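Local coordinates for cell surface protein (Faecalibacterium prausnitzii A2-165, PDB 4GT6) that is of unknown function but, as an extracellular leucine-rich repeat protein of the BspA type, probably binds other proteins through its solenoid, at residues A[173-187]-A[195-209]. Sequence-based numbering, arbitrary orientation.
Sequences AIEERAFTGTALTQI and RIGTNAFSECFALST. With EDO (1,2-ethanediol), chain H; EDO (1,2-ethanediol), chain G; EDO (1,2-ethanediol), chain F; EDO (1,2-ethanediol), chain L.
Ile174 and Ile196 pair in parallel, with Ile174 N donating to Arg195 O and Gly197 N to Ile174 O, and a second parallel ladder, shifted by one residue, joins Gln186 to Thr209. These are neighbouring coils of the BspA-type leucine-rich repeat solenoid in this piece of a longer cell surface protein. After the first ladder both coils make the same two beta turns, type II and then type I, and the stacked turns are stitched by Arg177 N to Thr198 O and Phe179 N to Ala200 O, with Gly181 N to Ser202 O at their end.

Inside, Phe179 and Phe201 lie side by side, pointing the same way, one from each coil. Their planes are only 5° apart but slid so far that the rings hardly overlap, with centroids 5.5 Å apart. Ile187 comes at Phe201 from the opposite direction and, in the modelled conformer, lays CD1 over one face, 3.7 Å from the ring centroid, a CH-pi contact. At the ring edge sit Leu184 CD1 and Ile174 CD1, while Ile189 of strand 186-189 also packs on Phe201.

Outside, Arg195 takes Glu175 side-on: NE meets OE1 and NH2 meets OE2, each at 2.9 Å and each on a syn lone pair. Carboxylate and guanidinium are 15° from coplanar, a two-bond grip that fixes the rotation of both groups. A bend at chi3 of Arg195 turns the guanidinium back toward Glu175, and Ala173 CB lies over one of its faces, 3.6 Å from Arg195 NH2.

In the turns, Asn199 O is held from opposite faces of its carbonyl plane, by Ser202 N within its own coil and, from the adjacent coil, by Thr180 OG1 at 2.8 Å.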
ATOM      1  N   ALA A 173      -7.255  12.645  -1.450  1.00 14.98           N
ATOM      2  CA  ALA A 173      -6.981  11.366  -2.100  1.00 16.01           C
ATOM      3  C   ALA A 173      -5.987  10.555  -1.332  1.00 17.81           C
ATOM      4  O   ALA A 173      -5.027  11.098  -0.790  1.00 17.29           O
ATOM      5  CB  ALA A 173      -6.476  11.575  -3.535  1.00 16.31           C
ATOM      6  N   ILE A 174      -6.229   9.245  -1.270  1.00 14.18           N
ATOM      7  CA  ILE A 174      -5.307   8.259  -0.688  1.00 13.53           C
ATOM      8  C   ILE A 174      -4.969   7.378  -1.865  1.00 16.88           C
ATOM      9  O   ILE A 174      -5.807   6.584  -2.288  1.00 17.06           O
ATOM     10  CB  ILE A 174      -5.898   7.501   0.525  1.00 16.17           C
ATOM     11  CG1 ILE A 174      -6.307   8.465   1.642  1.00 16.74           C
ATOM     12  CG2 ILE A 174      -4.913   6.419   1.029  1.00 15.77           C
ATOM     13  CD1 ILE A 174      -7.231   7.783   2.720  1.00 19.54           C
ATOM     14  N   GLU A 175      -3.763   7.525  -2.424  1.00 13.06           N
ATOM     15  CA  GLU A 175      -3.459   6.861  -3.692  1.00 12.31           C
ATOM     16  C   GLU A 175      -3.156   5.373  -3.543  1.00 13.83           C
ATOM     17  O   GLU A 175      -3.062   4.848  -2.431  1.00 14.52           O
ATOM     18  CB  GLU A 175      -2.337   7.603  -4.477  1.00 13.29           C
ATOM     19  CG  GLU A 175      -2.596   9.097  -4.730  1.00 15.50           C
ATOM     20  CD  GLU A 175      -3.794   9.522  -5.577  1.00 34.45           C
ATOM     21  OE1 GLU A 175      -4.608   8.658  -5.977  1.00 23.83           O
ATOM     22  OE2 GLU A 175      -3.931  10.741  -5.826  1.00 25.31           O
ATOM     23  N   GLU A 176      -3.031   4.687  -4.674  1.00 13.02           N
ATOM     24  CA  GLU A 176      -2.777   3.252  -4.714  1.00 12.81           C
ATOM     25  C   GLU A 176      -1.669   2.809  -3.783  1.00 15.72           C
ATOM     26  O   GLU A 176      -0.597   3.430  -3.765  1.00 15.18           O
ATOM     27  CB  GLU A 176      -2.371   2.827  -6.137  1.00 14.17           C
ATOM     28  CG  GLU A 176      -3.516   2.791  -7.126  1.00 23.35           C
ATOM     29  CD  GLU A 176      -3.141   2.338  -8.524  1.00 40.71           C
ATOM     30  OE1 GLU A 176      -1.936   2.095  -8.773  1.00 32.31           O
ATOM     31  OE2 GLU A 176      -4.053   2.251  -9.381  1.00 30.09           O
ATOM     32  N   ARG A 177      -1.921   1.712  -3.029  1.00 12.98           N
ATOM     33  CA  ARG A 177      -0.938   1.058  -2.144  0.50 13.44           C
ATOM     34  C   ARG A 177      -0.358   1.995  -1.059  1.00 16.94           C
ATOM     35  O   ARG A 177       0.667   1.663  -0.458  1.00 16.08           O
ATOM     36  CB  ARG A 177       0.225   0.444  -2.983  0.50 13.86           C
ATOM     37  CG  ARG A 177      -0.244  -0.417  -4.172  0.50 13.17           C
ATOM     38  CD  ARG A 177       0.880  -1.102  -4.956  0.50 17.19           C
ATOM     39  NE  ARG A 177       1.744  -1.954  -4.133  0.50 20.48           N
ATOM     40  CZ  ARG A 177       1.426  -3.169  -3.695  0.50 34.33           C
ATOM     41  NH1 ARG A 177       0.240  -3.697  -3.973  0.50 22.53           N
ATOM     42  NH2 ARG A 177       2.286  -3.859  -2.957  0.50 23.35           N
ATOM     43  N   ALA A 178      -1.023   3.124  -0.755  1.00 14.64           N
ATOM     44  CA  ALA A 178      -0.472   4.071   0.249  1.00 14.02           C
ATOM     45  C   ALA A 178      -0.157   3.422   1.610  1.00 16.79           C
ATOM     46  O   ALA A 178       0.872   3.763   2.202  1.00 15.92           O
ATOM     47  CB  ALA A 178      -1.431   5.234   0.453  1.00 14.52           C
ATOM     48  N   PHE A 179      -1.006   2.470   2.098  1.00 14.10           N
ATOM     49  CA  PHE A 179      -0.775   1.832   3.407  1.00 12.84           C
ATOM     50  C   PHE A 179      -0.693   0.329   3.292  1.00 16.44           C
ATOM     51  O   PHE A 179      -0.929  -0.372   4.286  1.00 16.94           O
ATOM     52  CB  PHE A 179      -1.891   2.220   4.407  1.00 14.73           C
ATOM     53  CG  PHE A 179      -1.927   3.706   4.656  1.00 15.10           C
ATOM     54  CD1 PHE A 179      -1.025   4.301   5.531  1.00 18.08           C
ATOM     55  CD2 PHE A 179      -2.818   4.523   3.965  1.00 17.59           C
ATOM     56  CE1 PHE A 179      -1.024   5.687   5.723  1.00 19.51           C
ATOM     57  CE2 PHE A 179      -2.851   5.904   4.194  1.00 19.18           C
ATOM     58  CZ  PHE A 179      -1.958   6.474   5.070  1.00 19.20           C
ATOM     59  N   THR A 180      -0.353  -0.191   2.097  1.00 13.05           N
ATOM     60  CA  THR A 180      -0.224  -1.653   1.944  1.00 13.61           C
ATOM     61  C   THR A 180       0.745  -2.239   2.979  1.00 17.36           C
ATOM     62  O   THR A 180       1.846  -1.713   3.157  1.00 15.58           O
ATOM     63  CB  THR A 180       0.294  -2.008   0.530  1.00 19.63           C
ATOM     64  OG1 THR A 180      -0.646  -1.600  -0.439  1.00 17.38           O
ATOM     65  CG2 THR A 180       0.559  -3.499   0.350  1.00 17.32           C
ATOM     66  N   GLY A 181       0.331  -3.310   3.653  1.00 15.60           N
ATOM     67  CA  GLY A 181       1.219  -4.043   4.548  1.00 15.81           C
ATOM     68  C   GLY A 181       1.611  -3.370   5.845  1.00 19.36           C
ATOM     69  O   GLY A 181       2.522  -3.853   6.521  1.00 20.12           O
ATOM     70  N   THR A 182       0.908  -2.298   6.229  1.00 14.75           N
ATOM     71  CA  THR A 182       1.194  -1.584   7.474  1.00 14.55           C
ATOM     72  C   THR A 182       0.539  -2.287   8.673  1.00 19.47           C
ATOM     73  O   THR A 182      -0.301  -3.173   8.503  1.00 19.97           O
ATOM     74  CB  THR A 182       0.762  -0.110   7.379  1.00 21.09           C
ATOM     75  OG1 THR A 182      -0.646  -0.052   7.143  1.00 16.30           O
ATOM     76  CG2 THR A 182       1.533   0.656   6.303  1.00 18.80           C
ATOM     77  N   ALA A 183       0.905  -1.863   9.881  1.00 17.40           N
ATOM     78  CA  ALA A 183       0.385  -2.445  11.123  1.00 17.26           C
ATOM     79  C   ALA A 183      -0.800  -1.643  11.667  1.00 19.00           C
ATOM     80  O   ALA A 183      -1.080  -1.743  12.868  1.00 18.56           O
ATOM     81  CB  ALA A 183       1.502  -2.496  12.170  1.00 18.73           C
ATOM     82  N   LEU A 184      -1.504  -0.851  10.805  1.00 15.89           N
ATOM     83  CA  LEU A 184      -2.623  -0.005  11.264  1.00 15.16           C
ATOM     84  C   LEU A 184      -3.663  -0.808  12.045  1.00 18.24           C
ATOM     85  O   LEU A 184      -4.126  -1.834  11.544  1.00 17.40           O
ATOM     86  CB  LEU A 184      -3.322   0.654  10.053  1.00 15.04           C
ATOM     87  CG  LEU A 184      -2.516   1.708   9.292  1.00 18.64           C
ATOM     88  CD1 LEU A 184      -3.301   2.162   8.058  1.00 19.03           C
ATOM     89  CD2 LEU A 184      -2.175   2.916  10.214  1.00 18.02           C
ATOM     90  N   THR A 185      -4.008  -0.364  13.261  1.00 15.90           N
ATOM     91  CA  THR A 185      -5.033  -1.049  14.075  1.00 15.61           C
ATOM     92  C   THR A 185      -6.392  -0.374  13.830  1.00 19.42           C
ATOM     93  O   THR A 185      -7.450  -0.947  14.097  1.00 19.20           O
ATOM     94  CB  THR A 185      -4.623  -1.038  15.563  1.00 22.39           C
ATOM     95  OG1 THR A 185      -4.265   0.302  15.933  1.00 21.31           O
ATOM     96  CG2 THR A 185      -3.428  -1.933  15.825  1.00 19.22           C
ATOM     97  N   GLN A 186      -6.343   0.867  13.338  1.00 16.15           N
ATOM     98  CA  GLN A 186      -7.513   1.651  12.986  1.00 16.08           C
ATOM     99  C   GLN A 186      -7.186   2.598  11.848  1.00 20.74           C
ATOM    100  O   GLN A 186      -6.014   2.959  11.639  1.00 18.88           O
ATOM    101  CB  GLN A 186      -8.079   2.450  14.185  1.00 17.49           C
ATOM    102  CG  GLN A 186      -7.159   3.582  14.696  1.00 25.75           C
ATOM    103  CD  GLN A 186      -5.894   3.057  15.338  1.00 31.81           C
ATOM    104  OE1 GLN A 186      -5.937   2.196  16.225  1.00 27.73           O
ATOM    105  NE2 GLN A 186      -4.735   3.467  14.819  1.00 23.06           N
ATOM    106  N   ILE A 187      -8.245   2.975  11.099  0.50 19.30           N
ATOM    107  CA  ILE A 187      -8.234   3.914   9.976  0.50 19.22           C
ATOM    108  C   ILE A 187      -9.342   4.946  10.156  0.50 21.14           C
ATOM    109  O   ILE A 187     -10.477   4.554  10.443  0.50 20.30           O
ATOM    110  CB  ILE A 187      -8.454   3.169   8.612  0.50 22.41           C
ATOM    111  CG1 ILE A 187      -7.340   2.188   8.250  0.50 22.83           C
ATOM    112  CG2 ILE A 187      -8.672   4.149   7.461  0.50 23.89           C
ATOM    113  CD1 ILE A 187      -7.832   1.210   7.155  0.50 27.39           C
ATOM    114  N   ARG A 195     -11.093  10.055  -3.446  1.00 14.24           N
ATOM    115  CA  ARG A 195     -10.434   8.964  -4.162  1.00 13.88           C
ATOM    116  C   ARG A 195      -9.595   8.138  -3.209  1.00 16.42           C
ATOM    117  O   ARG A 195      -8.788   8.674  -2.448  1.00 15.15           O
ATOM    118  CB  ARG A 195      -9.559   9.484  -5.329  1.00 15.47           C
ATOM    119  CG  ARG A 195      -8.719   8.377  -6.007  1.00 18.47           C
ATOM    120  CD  ARG A 195      -8.118   8.826  -7.328  1.00 23.29           C
ATOM    121  NE  ARG A 195      -7.057   9.819  -7.130  1.00 23.75           N
ATOM    122  CZ  ARG A 195      -7.194  11.124  -7.335  1.00 34.50           C
ATOM    123  NH1 ARG A 195      -8.352  11.617  -7.763  1.00 29.36           N
ATOM    124  NH2 ARG A 195      -6.182  11.948  -7.105  1.00 24.55           N
ATOM    125  N   ILE A 196      -9.773   6.825  -3.270  1.00 14.31           N
ATOM    126  CA  ILE A 196      -8.918   5.874  -2.554  1.00 14.16           C
ATOM    127  C   ILE A 196      -8.474   4.889  -3.625  1.00 19.35           C
ATOM    128  O   ILE A 196      -9.313   4.202  -4.207  1.00 18.60           O
ATOM    129  CB  ILE A 196      -9.559   5.174  -1.317  1.00 16.22           C
ATOM    130  CG1 ILE A 196     -10.045   6.199  -0.264  1.00 15.64           C
ATOM    131  CG2 ILE A 196      -8.541   4.174  -0.713  1.00 14.12           C
ATOM    132  CD1 ILE A 196     -10.595   5.605   1.074  1.00 16.03           C
ATOM    133  N   GLY A 197      -7.179   4.869  -3.913  1.00 14.44           N
ATOM    134  CA  GLY A 197      -6.629   4.041  -4.972  1.00 14.51           C
ATOM    135  C   GLY A 197      -6.640   2.568  -4.634  1.00 17.28           C
ATOM    136  O   GLY A 197      -6.732   2.191  -3.464  1.00 16.11           O
ATOM    137  N   THR A 198      -6.496   1.735  -5.659  1.00 15.57           N
ATOM    138  CA  THR A 198      -6.459   0.272  -5.548  0.50 15.97           C
ATOM    139  C   THR A 198      -5.428  -0.158  -4.509  1.00 17.48           C
ATOM    140  O   THR A 198      -4.298   0.349  -4.576  1.00 16.37           O
ATOM    141  CB  THR A 198      -6.099  -0.320  -6.933  0.50 21.79           C
ATOM    142  OG1 THR A 198      -6.899   0.276  -7.960  0.50 26.06           O
ATOM    143  CG2 THR A 198      -6.260  -1.800  -6.981  0.50 19.26           C
ATOM    144  N   ASN A 199      -5.774  -1.099  -3.601  1.00 14.21           N
ATOM    145  CA  ASN A 199      -4.868  -1.692  -2.616  1.00 14.31           C
ATOM    146  C   ASN A 199      -4.275  -0.701  -1.606  1.00 17.22           C
ATOM    147  O   ASN A 199      -3.317  -1.060  -0.910  1.00 16.73           O
ATOM    148  CB  ASN A 199      -3.730  -2.448  -3.344  1.00 15.99           C
ATOM    149  CG  ASN A 199      -4.200  -3.702  -4.015  1.00 21.46           C
ATOM    150  OD1 ASN A 199      -5.028  -4.428  -3.473  1.00 20.50           O
ATOM    151  ND2 ASN A 199      -3.731  -3.957  -5.240  1.00 19.09           N
ATOM    152  N   ALA A 200      -4.888   0.484  -1.435  1.00 15.22           N
ATOM    153  CA  ALA A 200      -4.434   1.461  -0.420  1.00 15.63           C
ATOM    154  C   ALA A 200      -4.348   0.816   0.953  1.00 17.48           C
ATOM    155  O   ALA A 200      -3.462   1.156   1.727  1.00 17.01           O
ATOM    156  CB  ALA A 200      -5.401   2.650  -0.364  1.00 16.26           C
ATOM    157  N   PHE A 201      -5.274  -0.138   1.261  1.00 13.36           N
ATOM    158  CA  PHE A 201      -5.292  -0.805   2.558  1.00 13.46           C
ATOM    159  C   PHE A 201      -5.149  -2.335   2.431  1.00 16.88           C
ATOM    160  O   PHE A 201      -5.511  -3.072   3.355  1.00 17.02           O
ATOM    161  CB  PHE A 201      -6.575  -0.421   3.330  1.00 15.13           C
ATOM    162  CG  PHE A 201      -6.610   1.061   3.629  1.00 15.19           C
ATOM    163  CD1 PHE A 201      -5.760   1.615   4.587  1.00 17.47           C
ATOM    164  CD2 PHE A 201      -7.447   1.911   2.911  1.00 18.18           C
ATOM    165  CE1 PHE A 201      -5.779   2.991   4.851  1.00 17.92           C
ATOM    166  CE2 PHE A 201      -7.466   3.292   3.172  1.00 20.37           C
ATOM    167  CZ  PHE A 201      -6.639   3.821   4.149  1.00 18.00           C
ATOM    168  N   SER A 202      -4.525  -2.809   1.342  1.00 14.93           N
ATOM    169  CA  SER A 202      -4.291  -4.251   1.203  1.00 14.52           C
ATOM    170  C   SER A 202      -3.230  -4.703   2.229  1.00 18.86           C
ATOM    171  O   SER A 202      -2.432  -3.880   2.709  1.00 16.07           O
ATOM    172  CB  SER A 202      -3.853  -4.602  -0.215  1.00 18.85           C
ATOM    173  OG  SER A 202      -2.571  -4.041  -0.487  1.00 20.08           O
ATOM    174  N   GLU A 203      -3.312  -5.978   2.667  1.00 15.84           N
ATOM    175  CA  GLU A 203      -2.365  -6.554   3.638  1.00 15.61           C
ATOM    176  C   GLU A 203      -2.278  -5.749   4.970  1.00 19.44           C
ATOM    177  O   GLU A 203      -1.218  -5.673   5.573  1.00 21.03           O
ATOM    178  CB  GLU A 203      -0.957  -6.697   2.999  1.00 16.45           C
ATOM    179  CG  GLU A 203      -0.928  -7.636   1.804  1.00 20.32           C
ATOM    180  CD  GLU A 203       0.466  -7.722   1.208  1.00 25.85           C
ATOM    181  OE1 GLU A 203       1.350  -8.308   1.866  1.00 24.80           O
ATOM    182  OE2 GLU A 203       0.698  -7.126   0.137  1.00 27.42           O
ATOM    183  N   CYS A 204      -3.385  -5.154   5.429  1.00 16.06           N
ATOM    184  CA  CYS A 204      -3.384  -4.471   6.721  1.00 17.04           C
ATOM    185  C   CYS A 204      -3.857  -5.494   7.753  1.00 20.11           C
ATOM    186  O   CYS A 204      -5.018  -5.515   8.170  1.00 18.98           O
ATOM    187  CB  CYS A 204      -4.243  -3.216   6.686  1.00 17.84           C
ATOM    188  SG  CYS A 204      -3.463  -1.845   5.786  1.00 20.76           S
ATOM    189  N   PHE A 205      -2.924  -6.363   8.147  1.00 18.13           N
ATOM    190  CA  PHE A 205      -3.196  -7.541   8.989  1.00 20.13           C
ATOM    191  C   PHE A 205      -3.734  -7.256  10.393  1.00 21.61           C
ATOM    192  O   PHE A 205      -4.365  -8.141  10.968  1.00 21.83           O
ATOM    193  CB  PHE A 205      -1.933  -8.412   9.133  1.00 23.73           C
ATOM    194  CG  PHE A 205      -1.253  -8.861   7.854  1.00 28.25           C
ATOM    195  CD1 PHE A 205      -1.978  -9.015   6.669  1.00 32.61           C
ATOM    196  CD2 PHE A 205       0.101  -9.194   7.846  1.00 33.02           C
ATOM    197  CE1 PHE A 205      -1.347  -9.432   5.492  1.00 34.58           C
ATOM    198  CE2 PHE A 205       0.734  -9.601   6.661  1.00 36.22           C
ATOM    199  CZ  PHE A 205       0.008  -9.717   5.496  1.00 34.20           C
ATOM    200  N   ALA A 206      -3.447  -6.078  10.960  1.00 18.23           N
ATOM    201  CA  ALA A 206      -3.836  -5.729  12.343  1.00 18.27           C
ATOM    202  C   ALA A 206      -5.080  -4.833  12.428  1.00 20.30           C
ATOM    203  O   ALA A 206      -5.448  -4.418  13.527  1.00 18.93           O
ATOM    204  CB  ALA A 206      -2.669  -5.013  13.030  1.00 18.84           C
ATOM    205  N   LEU A 207      -5.709  -4.515  11.294  1.00 16.96           N
ATOM    206  CA  LEU A 207      -6.820  -3.572  11.278  1.00 16.89           C
ATOM    207  C   LEU A 207      -8.089  -4.104  11.964  1.00 20.09           C
ATOM    208  O   LEU A 207      -8.580  -5.174  11.599  1.00 19.60           O
ATOM    209  CB  LEU A 207      -7.130  -3.189   9.828  1.00 16.80           C
ATOM    210  CG  LEU A 207      -8.127  -2.068   9.640  1.00 20.71           C
ATOM    211  CD1 LEU A 207      -7.590  -0.748  10.214  1.00 20.46           C
ATOM    212  CD2 LEU A 207      -8.451  -1.916   8.167  1.00 21.25           C
ATOM    213  N   SER A 208      -8.627  -3.373  12.953  0.50 17.95           N
ATOM    214  CA  SER A 208      -9.858  -3.840  13.592  0.50 18.09           C
ATOM    215  C   SER A 208     -11.007  -2.855  13.412  0.50 22.16           C
ATOM    216  O   SER A 208     -12.153  -3.292  13.341  0.50 22.16           O
ATOM    217  CB  SER A 208      -9.648  -4.138  15.075  0.50 23.74           C
ATOM    218  OG  SER A 208      -9.231  -2.993  15.797  0.50 32.12           O
ATOM    219  N   THR A 209     -10.724  -1.534  13.354  0.50 18.81           N
ATOM    220  CA  THR A 209     -11.793  -0.541  13.223  0.50 18.57           C
ATOM    221  C   THR A 209     -11.529   0.434  12.087  0.50 20.70           C
ATOM    222  O   THR A 209     -10.385   0.758  11.777  0.50 19.58           O
ATOM    223  CB  THR A 209     -12.024   0.216  14.542  0.50 26.11           C
ATOM    224  OG1 THR A 209     -10.776   0.681  15.044  0.50 21.36           O
ATOM    225  CG2 THR A 209     -12.724  -0.641  15.600  0.50 27.15           C
TER
HETATM  226  C1  EDO H 906       1.178  -5.950  10.881  1.00 36.96           C
HETATM  227  O1  EDO H 906       0.505  -7.094  11.324  1.00 41.11           O
HETATM  228  C2  EDO H 906       1.377  -5.994   9.353  1.00 40.26           C
HETATM  229  O2  EDO H 906       0.126  -6.062   8.647  1.00 39.63           O
HETATM  230  C1  EDO G 905      -0.656  -7.317  -3.407  1.00 42.01           C
HETATM  231  O1  EDO G 905      -0.608  -6.242  -4.332  1.00 46.76           O
HETATM  232  C2  EDO G 905      -1.554  -6.897  -2.218  1.00 36.98           C
HETATM  233  O2  EDO G 905      -0.940  -5.854  -1.501  1.00 30.69           O
HETATM  234  C1  EDO F 904      -9.127   0.244  -2.551  1.00 35.88           C
HETATM  235  O1  EDO F 904      -8.602  -1.069  -2.896  1.00 30.58           O
HETATM  236  C2  EDO F 904      -9.781   0.899  -3.810  1.00 38.92           C
HETATM  237  O2  EDO F 904     -10.689   1.972  -3.523  1.00 43.15           O
HETATM  238  C1  EDO L 910      -3.985  -5.861  -8.153  1.00 35.06           C
HETATM  239  O1  EDO L 910      -4.591  -6.253  -6.931  1.00 22.05           O
HETATM  240  C2  EDO L 910      -5.014  -5.499  -9.239  1.00 38.65           C
HETATM  241  O2  EDO L 910      -5.559  -4.233  -8.959  1.00 42.20           O
HETATM  242  O   HOH W   1      -6.525   2.898  -8.301  1.00 26.95           O
HETATM  243  O   HOH W   2      -1.661  -2.706  -6.658  0.50 21.99           O